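PDB 5O63: restriction endonuclease UbaLAI from Unidentified, which cleaves DNA as a monomeric Type IIE restriction endonuclease, using an N-terminal B3 domain to bind its cognate sequence. Local coordinates for residues Ala68-Ser71 / Leu72-Thr75; Glu85-Pro88 / Glu89-Thr93; Ala114-Thr117 / Asp118-Gly122; Gly134-Glu137 / Val138-Leu142. All coordinates share one frame; numbering follows the deposited sequence. Where two conformers were deposited one is given.

Contact 1: residues Ala68-Ser71 / Leu72-Thr75; sequences AFDS and LSKT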
loop_
_atom_site.group_PDB
_atom_site.type_symbol
_atom_site.label_atom_id
_atom_site.label_comp_id
_atom_site.label_asym_id
_atom_site.label_seq_id
_atom_site.Cartn_x
_atom_site.Cartn_y
_atom_site.Cartn_z
ATOM N N ALA A 68 8.446 1.279 -6.291
ATOM C CA ALA A 68 7.261 2.003 -5.825
ATOM C C ALA A 68 7.710 3.370 -5.419
ATOM O O ALA A 68 8.789 3.519 -4.815
ATOM C CB ALA A 68 6.590 1.298 -4.631
ATOM N N PHE A 69 6.928 4.376 -5.766
ATOM C CA PHE A 69 7.228 5.736 -5.374
ATOM C C PHE A 69 6.714 5.976 -3.971
ATOM O O PHE A 69 5.523 5.833 -3.688
ATOM C CB PHE A 69 6.620 6.719 -6.352
ATOM C CG PHE A 69 6.973 8.123 -6.063
ATOM C CD1 PHE A 69 8.232 8.652 -6.457
ATOM C CD2 PHE A 69 6.100 8.934 -5.403
ATOM C CE1 PHE A 69 8.529 9.981 -6.220
ATOM C CE2 PHE A 69 6.400 10.276 -5.180
ATOM C CZ PHE A 69 7.640 10.795 -5.575
ATOM N N ASP A 70 7.625 6.296 -3.054
ATOM C CA ASP A 70 7.268 6.516 -1.666
ATOM C C ASP A 70 6.856 7.942 -1.470
ATOM O O ASP A 70 7.646 8.873 -1.621
ATOM C CB ASP A 70 8.457 6.193 -0.751
ATOM C CG ASP A 70 8.114 6.382 0.676
ATOM O OD1 ASP A 70 8.155 7.500 1.183
ATOM O OD2 ASP A 70 7.801 5.382 1.323
ATOM N N SER A 71 5.560 8.166 -1.193
ATOM C CA SER A 71 5.048 9.501 -1.123
ATOM C C SER A 71 5.630 10.289 0.038
ATOM O O SER A 71 5.800 11.474 -0.072
ATOM C CB SER A 71 3.505 9.433 -1.001
ATOM O OG SER A 71 2.915 10.738 -0.878
ATOM N N LEU A 72 5.918 9.633 1.154
ATOM C CA LEU A 72 6.358 10.398 2.317
ATOM C C LEU A 72 7.763 11.002 2.047
ATOM O O LEU A 72 7.991 12.181 2.344
ATOM C CB LEU A 72 6.400 9.537 3.579
ATOM C CG LEU A 72 5.022 9.221 4.164
ATOM C CD1 LEU A 72 5.278 8.294 5.384
ATOM C CD2 LEU A 72 4.455 10.549 4.565
ATOM N N SER A 73 8.628 10.204 1.426
ATOM C CA SER A 73 9.972 10.691 1.055
ATOM C C SER A 73 10.093 11.356 -0.309
ATOM O O SER A 73 11.142 11.944 -0.627
ATOM C CB SER A 73 10.951 9.509 1.127
ATOM O OG SER A 73 10.725 8.527 0.099
ATOM N N LYS A 74 9.021 11.320 -1.097
ATOM C CA LYS A 74 9.018 11.727 -2.501
ATOM C C LYS A 74 10.249 11.180 -3.232
ATOM O O LYS A 74 10.900 11.925 -3.988
ATOM C CB LYS A 74 8.932 13.264 -2.648
ATOM C CG LYS A 74 7.611 13.898 -2.089
ATOM C CD LYS A 74 6.364 13.229 -2.665
ATOM C CE LYS A 74 5.044 13.899 -2.191
ATOM N NZ LYS A 74 3.796 13.034 -2.353
ATOM N N THR A 75 10.586 9.900 -3.001
ATOM C CA THR A 75 11.643 9.218 -3.802
ATOM C C THR A 75 11.237 7.827 -4.282
ATOM O O THR A 75 10.400 7.161 -3.654
ATOM C CB THR A 75 12.964 9.049 -2.988
ATOM O OG1 THR A 75 12.645 8.465 -1.738
ATOM C CG2 THR A 75 13.590 10.379 -2.751
#

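Contact 2: residues Glu85-Pro88 / Glu89-Thr93; sequences ERYP and ERRIT. With nucleotides of chain C.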
loop_
_atom_site.group_PDB
_atom_site.type_symbol
_atom_site.label_atom_id
_atom_site.label_comp_id
_atom_site.label_asym_id
_atom_site.label_seq_id
_atom_site.Cartn_x
_atom_site.Cartn_y
_atom_site.Cartn_z
ATOM N N GLU A 85 6.129 -20.000 2.494
ATOM C CA GLU A 85 5.397 -21.216 2.210
ATOM C C GLU A 85 4.794 -21.858 3.414
ATOM O O GLU A 85 3.776 -22.593 3.298
ATOM C CB GLU A 85 6.295 -22.236 1.501
ATOM C CG GLU A 85 7.546 -22.614 2.316
ATOM C CD GLU A 85 7.319 -23.650 3.436
ATOM O OE1 GLU A 85 6.304 -24.400 3.430
ATOM O OE2 GLU A 85 8.204 -23.664 4.340
ATOM N N ARG A 86 5.345 -21.586 4.596
ATOM C CA ARG A 86 4.861 -22.358 5.775
ATOM C C ARG A 86 3.431 -22.004 6.161
ATOM O O ARG A 86 2.748 -22.820 6.811
ATOM C CB ARG A 86 5.794 -22.155 6.985
ATOM C CG ARG A 86 5.587 -20.814 7.686
ATOM C CD ARG A 86 6.266 -20.670 9.075
ATOM N NE ARG A 86 5.989 -21.727 10.047
ATOM C CZ ARG A 86 4.992 -21.707 10.926
ATOM N NH1 ARG A 86 4.131 -20.676 10.914
ATOM N NH2 ARG A 86 4.876 -22.694 11.816
ATOM N N TYR A 87 2.938 -20.829 5.739
ATOM C CA TYR A 87 1.624 -20.387 6.231
ATOM C C TYR A 87 0.477 -21.019 5.432
ATOM O O TYR A 87 -0.343 -21.765 6.018
ATOM C CB TYR A 87 1.565 -18.854 6.264
ATOM C CG TYR A 87 2.664 -18.293 7.202
ATOM C CD1 TYR A 87 2.441 -18.251 8.578
ATOM C CD2 TYR A 87 3.928 -17.863 6.716
ATOM C CE1 TYR A 87 3.415 -17.791 9.460
ATOM C CE2 TYR A 87 4.906 -17.367 7.606
ATOM C CZ TYR A 87 4.650 -17.365 8.973
ATOM O OH TYR A 87 5.598 -16.909 9.863
ATOM N N PRO A 88 0.384 -20.772 4.103
ATOM C CA PRO A 88 1.217 -19.946 3.190
ATOM C C PRO A 88 0.693 -18.530 3.160
ATOM O O PRO A 88 -0.524 -18.345 3.297
ATOM C CB PRO A 88 1.003 -20.594 1.836
ATOM C CG PRO A 88 -0.438 -21.148 1.929
ATOM C CD PRO A 88 -0.700 -21.475 3.387
ATOM N N GLU A 89 1.523 -17.531 2.967
ATOM C CA GLU A 89 0.991 -16.156 2.969
ATOM C C GLU A 89 1.997 -15.246 2.255
ATOM O O GLU A 89 3.114 -15.696 1.932
ATOM C CB GLU A 89 0.728 -15.649 4.397
ATOM C CG GLU A 89 2.048 -15.302 5.156
ATOM C CD GLU A 89 1.769 -14.934 6.618
ATOM O OE1 GLU A 89 0.705 -15.367 7.191
ATOM O OE2 GLU A 89 2.623 -14.208 7.156
ATOM N N ARG A 90 1.560 -14.031 1.982
ATOM C CA ARG A 90 2.367 -13.012 1.310
ATOM C C ARG A 90 2.379 -11.722 2.099
ATOM O O ARG A 90 1.417 -11.311 2.741
ATOM C CB ARG A 90 1.852 -12.745 -0.136
ATOM C CG ARG A 90 1.769 -13.996 -0.968
ATOM C CD ARG A 90 1.475 -13.705 -2.377
ATOM N NE ARG A 90 1.140 -14.966 -3.023
ATOM C CZ ARG A 90 0.942 -15.073 -4.321
ATOM N NH1 ARG A 90 1.076 -13.992 -5.066
ATOM N NH2 ARG A 90 0.627 -16.260 -4.856
ATOM N N ARG A 91 3.554 -11.051 2.066
ATOM C CA ARG A 91 3.788 -9.828 2.823
ATOM C C ARG A 91 4.459 -8.827 1.921
ATOM O O ARG A 91 5.214 -9.258 1.015
ATOM C CB ARG A 91 4.718 -10.093 4.022
ATOM C CG ARG A 91 4.176 -11.106 5.016
ATOM C CD ARG A 91 5.291 -11.377 6.006
ATOM N NE ARG A 91 4.940 -12.531 6.822
ATOM C CZ ARG A 91 5.751 -13.132 7.698
ATOM N NH1 ARG A 91 6.992 -12.639 7.935
ATOM N NH2 ARG A 91 5.319 -14.238 8.323
ATOM N N ILE A 92 4.247 -7.537 2.157
ATOM C CA ILE A 92 5.125 -6.477 1.622
ATOM C C ILE A 92 6.075 -6.102 2.746
ATOM O O ILE A 92 5.681 -5.984 3.916
ATOM C CB ILE A 92 4.336 -5.204 1.187
ATOM C CG1 ILE A 92 3.131 -5.632 0.333
ATOM C CG2 ILE A 92 5.305 -4.252 0.454
ATOM C CD1 ILE A 92 3.560 -6.407 -0.964
ATOM N N THR A 93 7.348 -5.901 2.374
ATOM C CA THR A 93 8.357 -5.413 3.311
ATOM C C THR A 93 9.244 -4.333 2.633
ATOM O O THR A 93 9.056 -4.005 1.439
ATOM C CB THR A 93 9.295 -6.556 3.803
ATOM O OG1 THR A 93 10.063 -7.044 2.681
ATOM C CG2 THR A 93 8.540 -7.732 4.393
ATOM P P DG C 6 10.628 -23.779 12.415
ATOM O OP1 DG C 6 12.086 -23.968 12.701
ATOM O OP2 DG C 6 9.897 -24.617 11.423
ATOM O "O5'" DG C 6 9.873 -23.898 13.814
ATOM C "C5'" DG C 6 8.487 -23.664 13.851
ATOM C "C4'" DG C 6 8.120 -22.988 15.143
ATOM O "O4'" DG C 6 8.559 -21.597 15.109
ATOM C "C3'" DG C 6 6.622 -22.949 15.431
ATOM O "O3'" DG C 6 6.266 -24.124 16.124
ATOM C "C2'" DG C 6 6.529 -21.717 16.321
ATOM C "C1'" DG C 6 7.544 -20.798 15.642
ATOM N N9 DG C 6 6.960 -20.016 14.556
ATOM C C8 DG C 6 7.244 -20.093 13.204
ATOM N N7 DG C 6 6.579 -19.200 12.484
ATOM C C5 DG C 6 5.851 -18.491 13.436
ATOM C C6 DG C 6 4.921 -17.432 13.269
ATOM O O6 DG C 6 4.622 -16.845 12.228
ATOM N N1 DG C 6 4.374 -17.014 14.485
ATOM C C2 DG C 6 4.670 -17.602 15.729
ATOM N N2 DG C 6 4.035 -17.069 16.806
ATOM N N3 DG C 6 5.530 -18.605 15.896
ATOM C C4 DG C 6 6.063 -19.014 14.708
ATOM P P DT C 5 12.515 -20.519 6.833
ATOM O OP1 DT C 5 13.425 -21.693 6.756
ATOM O OP2 DT C 5 11.450 -20.221 5.876
ATOM O "O5'" DT C 5 11.801 -20.547 8.287
ATOM C "C5'" DT C 5 12.603 -20.927 9.396
ATOM C "C4'" DT C 5 11.817 -20.878 10.704
ATOM O "O4'" DT C 5 11.437 -19.479 10.952
ATOM C "C3'" DT C 5 10.543 -21.702 10.764
ATOM O "O3'" DT C 5 10.405 -22.211 12.067
ATOM C "C2'" DT C 5 9.449 -20.637 10.533
ATOM C "C1'" DT C 5 10.086 -19.458 11.282
ATOM N N1 DT C 5 9.550 -18.183 10.890
ATOM C C2 DT C 5 9.137 -17.299 11.877
ATOM O O2 DT C 5 9.269 -17.542 13.044
ATOM N N3 DT C 5 8.564 -16.141 11.439
ATOM C C4 DT C 5 8.367 -15.765 10.128
ATOM O O4 DT C 5 7.838 -14.721 9.839
ATOM C C5 DT C 5 8.857 -16.720 9.117
ATOM C C7 DT C 5 8.699 -16.401 7.642
ATOM C C6 DT C 5 9.416 -17.865 9.544
ATOM P P DG C 7 4.843 -24.807 15.871
ATOM O OP1 DG C 7 4.798 -26.015 16.754
ATOM O OP2 DG C 7 4.574 -24.870 14.406
ATOM O "O5'" DG C 7 3.807 -23.735 16.479
ATOM C "C5'" DG C 7 3.847 -23.422 17.904
ATOM C "C4'" DG C 7 3.018 -22.190 18.225
ATOM O "O4'" DG C 7 3.480 -21.085 17.409
ATOM C "C3'" DG C 7 1.541 -22.332 17.886
ATOM O "O3'" DG C 7 0.886 -22.980 18.952
ATOM C "C2'" DG C 7 1.106 -20.881 17.742
ATOM C "C1'" DG C 7 2.360 -20.236 17.122
ATOM N N9 DG C 7 2.273 -20.072 15.694
ATOM C C8 DG C 7 2.950 -20.767 14.702
ATOM N N7 DG C 7 2.661 -20.346 13.495
ATOM C C5 DG C 7 1.702 -19.331 13.716
ATOM C C6 DG C 7 1.019 -18.469 12.792
ATOM O O6 DG C 7 1.067 -18.469 11.565
ATOM N N1 DG C 7 0.147 -17.573 13.449
ATOM C C2 DG C 7 -0.009 -17.530 14.849
ATOM N N2 DG C 7 -0.861 -16.597 15.320
ATOM N N3 DG C 7 0.663 -18.301 15.702
ATOM C C4 DG C 7 1.490 -19.162 15.070
#

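Contact 3: residues Ala114-Thr117 / Asp118-Gly122; sequences ARHT and DGSSG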
loop_
_atom_site.group_PDB
_atom_site.type_symbol
_atom_site.label_atom_id
_atom_site.label_comp_id
_atom_site.label_asym_id
_atom_site.label_seq_id
_atom_site.Cartn_x
_atom_site.Cartn_y
_atom_site.Cartn_z
ATOM N N ALA A 114 -0.800 3.107 -10.894
ATOM C CA ALA A 114 -1.310 4.045 -11.898
ATOM C C ALA A 114 -0.771 3.775 -13.298
ATOM O O ALA A 114 0.403 3.476 -13.481
ATOM C CB ALA A 114 -1.007 5.469 -11.471
ATOM N N ARG A 115 -1.651 3.878 -14.298
ATOM C CA ARG A 115 -1.235 4.047 -15.687
ATOM C C ARG A 115 -1.044 5.535 -15.930
ATOM O O ARG A 115 -1.880 6.362 -15.538
ATOM C CB ARG A 115 -2.273 3.477 -16.647
ATOM C CG ARG A 115 -2.773 2.094 -16.313
ATOM C CD ARG A 115 -2.014 1.026 -17.049
ATOM N NE ARG A 115 -2.463 -0.298 -16.633
ATOM C CZ ARG A 115 -1.777 -1.416 -16.845
ATOM N NH1 ARG A 115 -0.609 -1.365 -17.477
ATOM N NH2 ARG A 115 -2.251 -2.584 -16.424
ATOM N N HIS A 116 0.054 5.869 -16.597
ATOM C CA HIS A 116 0.366 7.256 -16.863
ATOM C C HIS A 116 0.002 7.635 -18.271
ATOM O O HIS A 116 -0.037 6.796 -19.171
ATOM C CB HIS A 116 1.853 7.515 -16.624
ATOM C CG HIS A 116 2.290 7.140 -15.230
ATOM N ND1 HIS A 116 3.490 6.507 -14.971
ATOM C CD2 HIS A 116 1.668 7.272 -14.028
ATOM C CE1 HIS A 116 3.594 6.271 -13.671
ATOM N NE2 HIS A 116 2.512 6.747 -13.073
ATOM N N THR A 117 -0.262 8.910 -18.443
ATOM C CA THR A 117 -0.576 9.397 -19.789
ATOM C C THR A 117 0.531 9.138 -20.811
ATOM O O THR A 117 0.242 8.993 -22.005
ATOM C CB THR A 117 -0.889 10.884 -19.771
ATOM O OG1 THR A 117 0.236 11.635 -19.285
ATOM C CG2 THR A 117 -2.101 11.135 -18.954
ATOM N N ASP A 118 1.790 9.112 -20.379
ATOM C CA ASP A 118 2.900 8.891 -21.299
ATOM C C ASP A 118 3.057 7.404 -21.635
ATOM O O ASP A 118 3.991 7.019 -22.310
ATOM C CB ASP A 118 4.225 9.475 -20.742
ATOM C CG ASP A 118 4.773 8.702 -19.543
ATOM O OD1 ASP A 118 4.086 7.787 -19.087
ATOM O OD2 ASP A 118 5.889 9.018 -19.053
ATOM N N GLY A 119 2.133 6.574 -21.161
ATOM C CA GLY A 119 2.185 5.156 -21.446
ATOM C C GLY A 119 2.989 4.360 -20.443
ATOM O O GLY A 119 2.987 3.126 -20.508
ATOM N N SER A 120 3.693 5.037 -19.524
ATOM C CA SER A 120 4.359 4.322 -18.427
ATOM C C SER A 120 3.331 3.932 -17.370
ATOM O O SER A 120 2.153 4.313 -17.443
ATOM C CB SER A 120 5.497 5.149 -17.789
ATOM O OG SER A 120 5.061 6.365 -17.210
ATOM N N SER A 121 3.778 3.155 -16.393
ATOM C CA SER A 121 2.897 2.823 -15.257
ATOM C C SER A 121 3.764 2.543 -14.065
ATOM O O SER A 121 4.956 2.288 -14.218
ATOM C CB SER A 121 1.994 1.629 -15.572
ATOM O OG SER A 121 2.725 0.439 -15.818
ATOM N N GLY A 122 3.171 2.575 -12.876
ATOM C CA GLY A 122 3.992 2.331 -11.699
ATOM C C GLY A 122 3.218 2.310 -10.390
ATOM O O GLY A 122 2.084 2.758 -10.309
#

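Contact 4: residues Gly134-Glu137 / Val138-Leu142; sequences GRFE and VLFAL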
loop_
_atom_site.group_PDB
_atom_site.type_symbol
_atom_site.label_atom_id
_atom_site.label_comp_id
_atom_site.label_asym_id
_atom_site.label_seq_id
_atom_site.Cartn_x
_atom_site.Cartn_y
_atom_site.Cartn_z
ATOM N N GLY A 134 -0.972 13.560 12.550
ATOM C CA GLY A 134 -1.059 12.383 11.688
ATOM C C GLY A 134 -2.100 12.511 10.605
ATOM O O GLY A 134 -2.965 13.396 10.661
ATOM N N ARG A 135 -2.037 11.628 9.617
ATOM C CA ARG A 135 -2.891 11.747 8.453
ATOM C C ARG A 135 -3.931 10.639 8.352
ATOM O O ARG A 135 -4.613 10.574 7.340
ATOM C CB ARG A 135 -2.008 11.780 7.195
ATOM C CG ARG A 135 -1.219 13.133 7.106
ATOM C CD ARG A 135 -0.107 13.079 6.061
ATOM N NE ARG A 135 -0.586 12.870 4.694
ATOM C CZ ARG A 135 -0.288 11.793 3.958
ATOM N NH1 ARG A 135 0.437 10.766 4.451
ATOM N NH2 ARG A 135 -0.735 11.724 2.723
ATOM N N PHE A 136 -4.083 9.805 9.379
ATOM C CA PHE A 136 -4.967 8.656 9.247
ATOM C C PHE A 136 -6.398 9.082 8.896
ATOM O O PHE A 136 -6.988 8.532 8.007
ATOM C CB PHE A 136 -5.018 7.792 10.539
ATOM C CG PHE A 136 -5.900 6.591 10.377
ATOM C CD1 PHE A 136 -5.371 5.372 9.973
ATOM C CD2 PHE A 136 -7.276 6.687 10.626
ATOM C CE1 PHE A 136 -6.191 4.252 9.770
ATOM C CE2 PHE A 136 -8.105 5.596 10.405
ATOM C CZ PHE A 136 -7.595 4.411 9.989
ATOM N N GLU A 137 -6.960 10.041 9.621
ATOM C CA GLU A 137 -8.364 10.322 9.465
ATOM C C GLU A 137 -8.672 10.853 8.057
ATOM O O GLU A 137 -9.653 10.368 7.432
ATOM C CB GLU A 137 -8.829 11.323 10.504
ATOM C CG GLU A 137 -8.725 10.876 11.898
ATOM C CD GLU A 137 -9.051 12.048 12.798
ATOM O OE1 GLU A 137 -8.135 12.531 13.502
ATOM O OE2 GLU A 137 -10.210 12.522 12.729
ATOM N N VAL A 138 -7.862 11.790 7.569
ATOM C CA VAL A 138 -8.124 12.340 6.243
ATOM C C VAL A 138 -7.980 11.226 5.186
ATOM O O VAL A 138 -8.851 11.077 4.339
ATOM C CB VAL A 138 -7.214 13.565 5.925
ATOM C CG1 VAL A 138 -7.309 13.966 4.451
ATOM C CG2 VAL A 138 -7.660 14.740 6.744
ATOM N N LEU A 139 -6.926 10.416 5.270
ATOM C CA LEU A 139 -6.750 9.366 4.289
ATOM C C LEU A 139 -7.798 8.274 4.383
ATOM O O LEU A 139 -8.306 7.788 3.350
ATOM C CB LEU A 139 -5.358 8.736 4.421
ATOM C CG LEU A 139 -4.237 9.721 4.064
ATOM C CD1 LEU A 139 -2.905 9.021 4.276
ATOM C CD2 LEU A 139 -4.358 10.288 2.631
ATOM N N PHE A 140 -8.152 7.889 5.605
ATOM C CA PHE A 140 -9.183 6.876 5.763
ATOM C C PHE A 140 -10.518 7.351 5.123
ATOM O O PHE A 140 -11.204 6.574 4.393
ATOM C CB PHE A 140 -9.364 6.534 7.232
ATOM C CG PHE A 140 -10.392 5.412 7.446
ATOM C CD1 PHE A 140 -11.719 5.750 7.654
ATOM C CD2 PHE A 140 -10.048 4.074 7.310
ATOM C CE1 PHE A 140 -12.677 4.755 7.778
ATOM C CE2 PHE A 140 -10.992 3.072 7.426
ATOM C CZ PHE A 140 -12.323 3.425 7.660
ATOM N N ALA A 141 -10.880 8.584 5.413
ATOM C CA ALA A 141 -12.118 9.125 4.834
ATOM C C ALA A 141 -12.087 9.081 3.272
ATOM O O ALA A 141 -13.113 8.812 2.627
ATOM C CB ALA A 141 -12.342 10.578 5.318
ATOM N N LEU A 142 -10.946 9.441 2.665
ATOM C CA LEU A 142 -10.866 9.409 1.200
ATOM C C LEU A 142 -10.924 8.005 0.628
ATOM O O LEU A 142 -11.483 7.833 -0.435
ATOM C CB LEU A 142 -9.573 10.028 0.649
ATOM C CG LEU A 142 -9.043 11.319 1.162
ATOM C CD1 LEU A 142 -7.638 11.525 0.655
ATOM C CD2 LEU A 142 -9.939 12.288 0.572
HETATM O O HOH W 1 -6.008 13.376 9.294
#

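Contact 1: residues Ala68-Ser71 / Leu72-Thr75
The phenyl ring of F69 meets the backbone of K74 and T75 at a slant rather than squarely with a face or an edge: CZ of F69 lies 3.5 Å from CA of K74, and CD1 approaches the carbonyl carbon of T75. CE2 also touches the methylene CD of the K74 side chain, while H76 packs against the F69 ring edge-to-face. The second flat group, the carboxylate of D70, is directed into the turn. Its OD1 accepts a hydrogen bond from the backbone N of S73 (2.8 Å, N-H...O angle 165°), met almost in line with the carboxylate C-O bond. This places the oxygen close to OG of S73, which shares a hydrogen bond with OG1 of T75 at 2.7 Å. With CG of D70 anti to the backbone N (chi1 -179°), beside the carbonyl carbon, OD1 is brought to the N-H of S73. On another part of the turn K74, in one of its two conformers, bends back at chi2, runs CD and CE past the carbonyl oxygen of S71, and donates from NZ to OG of S71 at 2.9 Å, with a weak bond to S14. K74 and T75 together face D70 in a G1 beta bulge, with K74 in the left-handed helical region (phi 44°). D70 N donates to T75 O at 3.0 Å, whereas the return bond from T75 N to D70 O is weak. The turn thus joins strands 62-70 and 75-84 into a hairpin. F125 of strand 121-128 receives the D70 side chain, and S71 packs on L11 of helix 3-14.

Contact 2: residues Glu85-Pro88 / Glu89-Thr93
E89, whose carboxylate lies over one face of the Y87 ring, offers OE2 to two nitrogens of R91: NE and NH2 each donate at 2.9 Å in a side-on salt bridge. NE uses the anti lone pair, while NH2 comes from above the carboxylate plane. The other oxygen, OE1, accepts from N4 of a cytosine base of the bound DNA. Ring and carboxylate planes are 16° apart, CD of E89 sitting toward the rim. CG of R86 rests against the opposite face. Between them, Y87 donates from OH to O6 of DG6 of chain C at 2.6 Å. R91, extended from CG to NE, forks onto O4 of DT5 of chain C through NH1 (2.9 Å) and NH2, while NH1 of R86 donates to N7 of DG7 of chain C at 3.0 Å. Replacing Y87 by an alanine would probably leave O6 of DG6 without this donor and open a gap between R86 and E89. These contacts with base edges of the cognate DNA are consistent with direct sequence readout by the B3 domain. A cis peptide precedes P88 in the turn from strand 75-84 into strand 89-93, whose R91 pairs by backbone with K82.

Contact 3: residues Ala114-Thr117 / Asp118-Gly122
A beta hairpin formed by strands 108-116 and 121-128 closes here through a type I turn from H116 to G119 whose last residue, G119, has left-handed backbone angles, as in the common type I turn plus G1 bulge. G119 N donates to H116 O, and H116 N in turn bonds S120 O at 2.7 Å. A114 and G122 form the hydrogen-bonded pair beyond, A114 N to G122 O and G122 N to A114 O, each 3.0 Å, and R115 with S121 the non-hydrogen-bonded one. At the backbone angles of G119 a side chain would jam against the preceding carbonyl, so glycine suits the position. Side chains add a second set of bonds to the turn. ND1 of H116 donates to OG of S120 at 2.7 Å, the oxygen lying close to the imidazole plane, and OG of S120 in turn donates a hydrogen bond to OD1 of D118, on its syn side. The backbone N of S120 meets the same OD1 from above the carboxylate plane at 2.8 Å, closing an Asx turn. D118 OD2 has a salt bridge to K17, and H116 NE2 reaches the hydroxyl of Y124. Exchanging H116 for an alanine would probably strip S120 OG of its donor and leave the hydroxyl of Y124 without this partner. Over the imidazole, displaced from its centre, CA of S121 makes a CH-pi contact, 4.1 Å from the centroid, and also lies 3.1 Å from O of A114.

Contact 4: residues Gly134-Glu137 / Val138-Leu142
Aromatic packing between F136 and F140 is the main apolar contact of this first helical turn. The two side chains lie alongside each other and point the same way, both with CG opposite the backbone N (chi1 -178° and -177°). Their rings are nearly parallel, 13° apart, but slid so far that they barely overlap, with centroids 5.4 Å apart. The closest side-chain touch is CE2 of F136 on CB of F140, at 3.5 Å, with CZ near F140 CD2; F140 also stacks with F144. A second, mixed contact has R135, bent at chi3, laying one face of its guanidinium over CD1 of L139, 3.8 Å from NH1; the charge itself is met by a salt bridge from NH2 to D126. Backbone bonds give the regular helical pattern: L139 N to R135 O (3.1 Å), F140 N to F136 O (2.7 Å) and A141 N to E137 O. R135 occupies the N-cap position. One water accepts from V138 N at 3.0 Å and makes a weak bond to G134 O, bridging the segments. Helix 136-144 packs by L139 and F136 on L108 of strand 108-116, and L139 also meets A128 of strand 121-128 and Y7 of helix 3-14.

All four contacts are local, and three join consecutive strands of one mixed sheet; contact 4 begins the helix that follows strand 121-128. Contacts 1 and 3 are turns stiffened by an aspartate oxygen accepting backbone N-H, yet contact 1 is tucked against helix 3-14 with several buried residues, whereas contact 3 is largely exposed. Contact 2, partly buried against DNA, sets charges and a ring on its bases, while contacts 1, 3 and 4 lie about 10, 19 and 13 Å from the nucleic acid at their nearest atoms. Contact 4, partly buried, combines helix bonds and phenylalanine packing with an arginine paired to D126. Its R135 NH1 approaches L72 CD2 of contact 1 (4.0 Å).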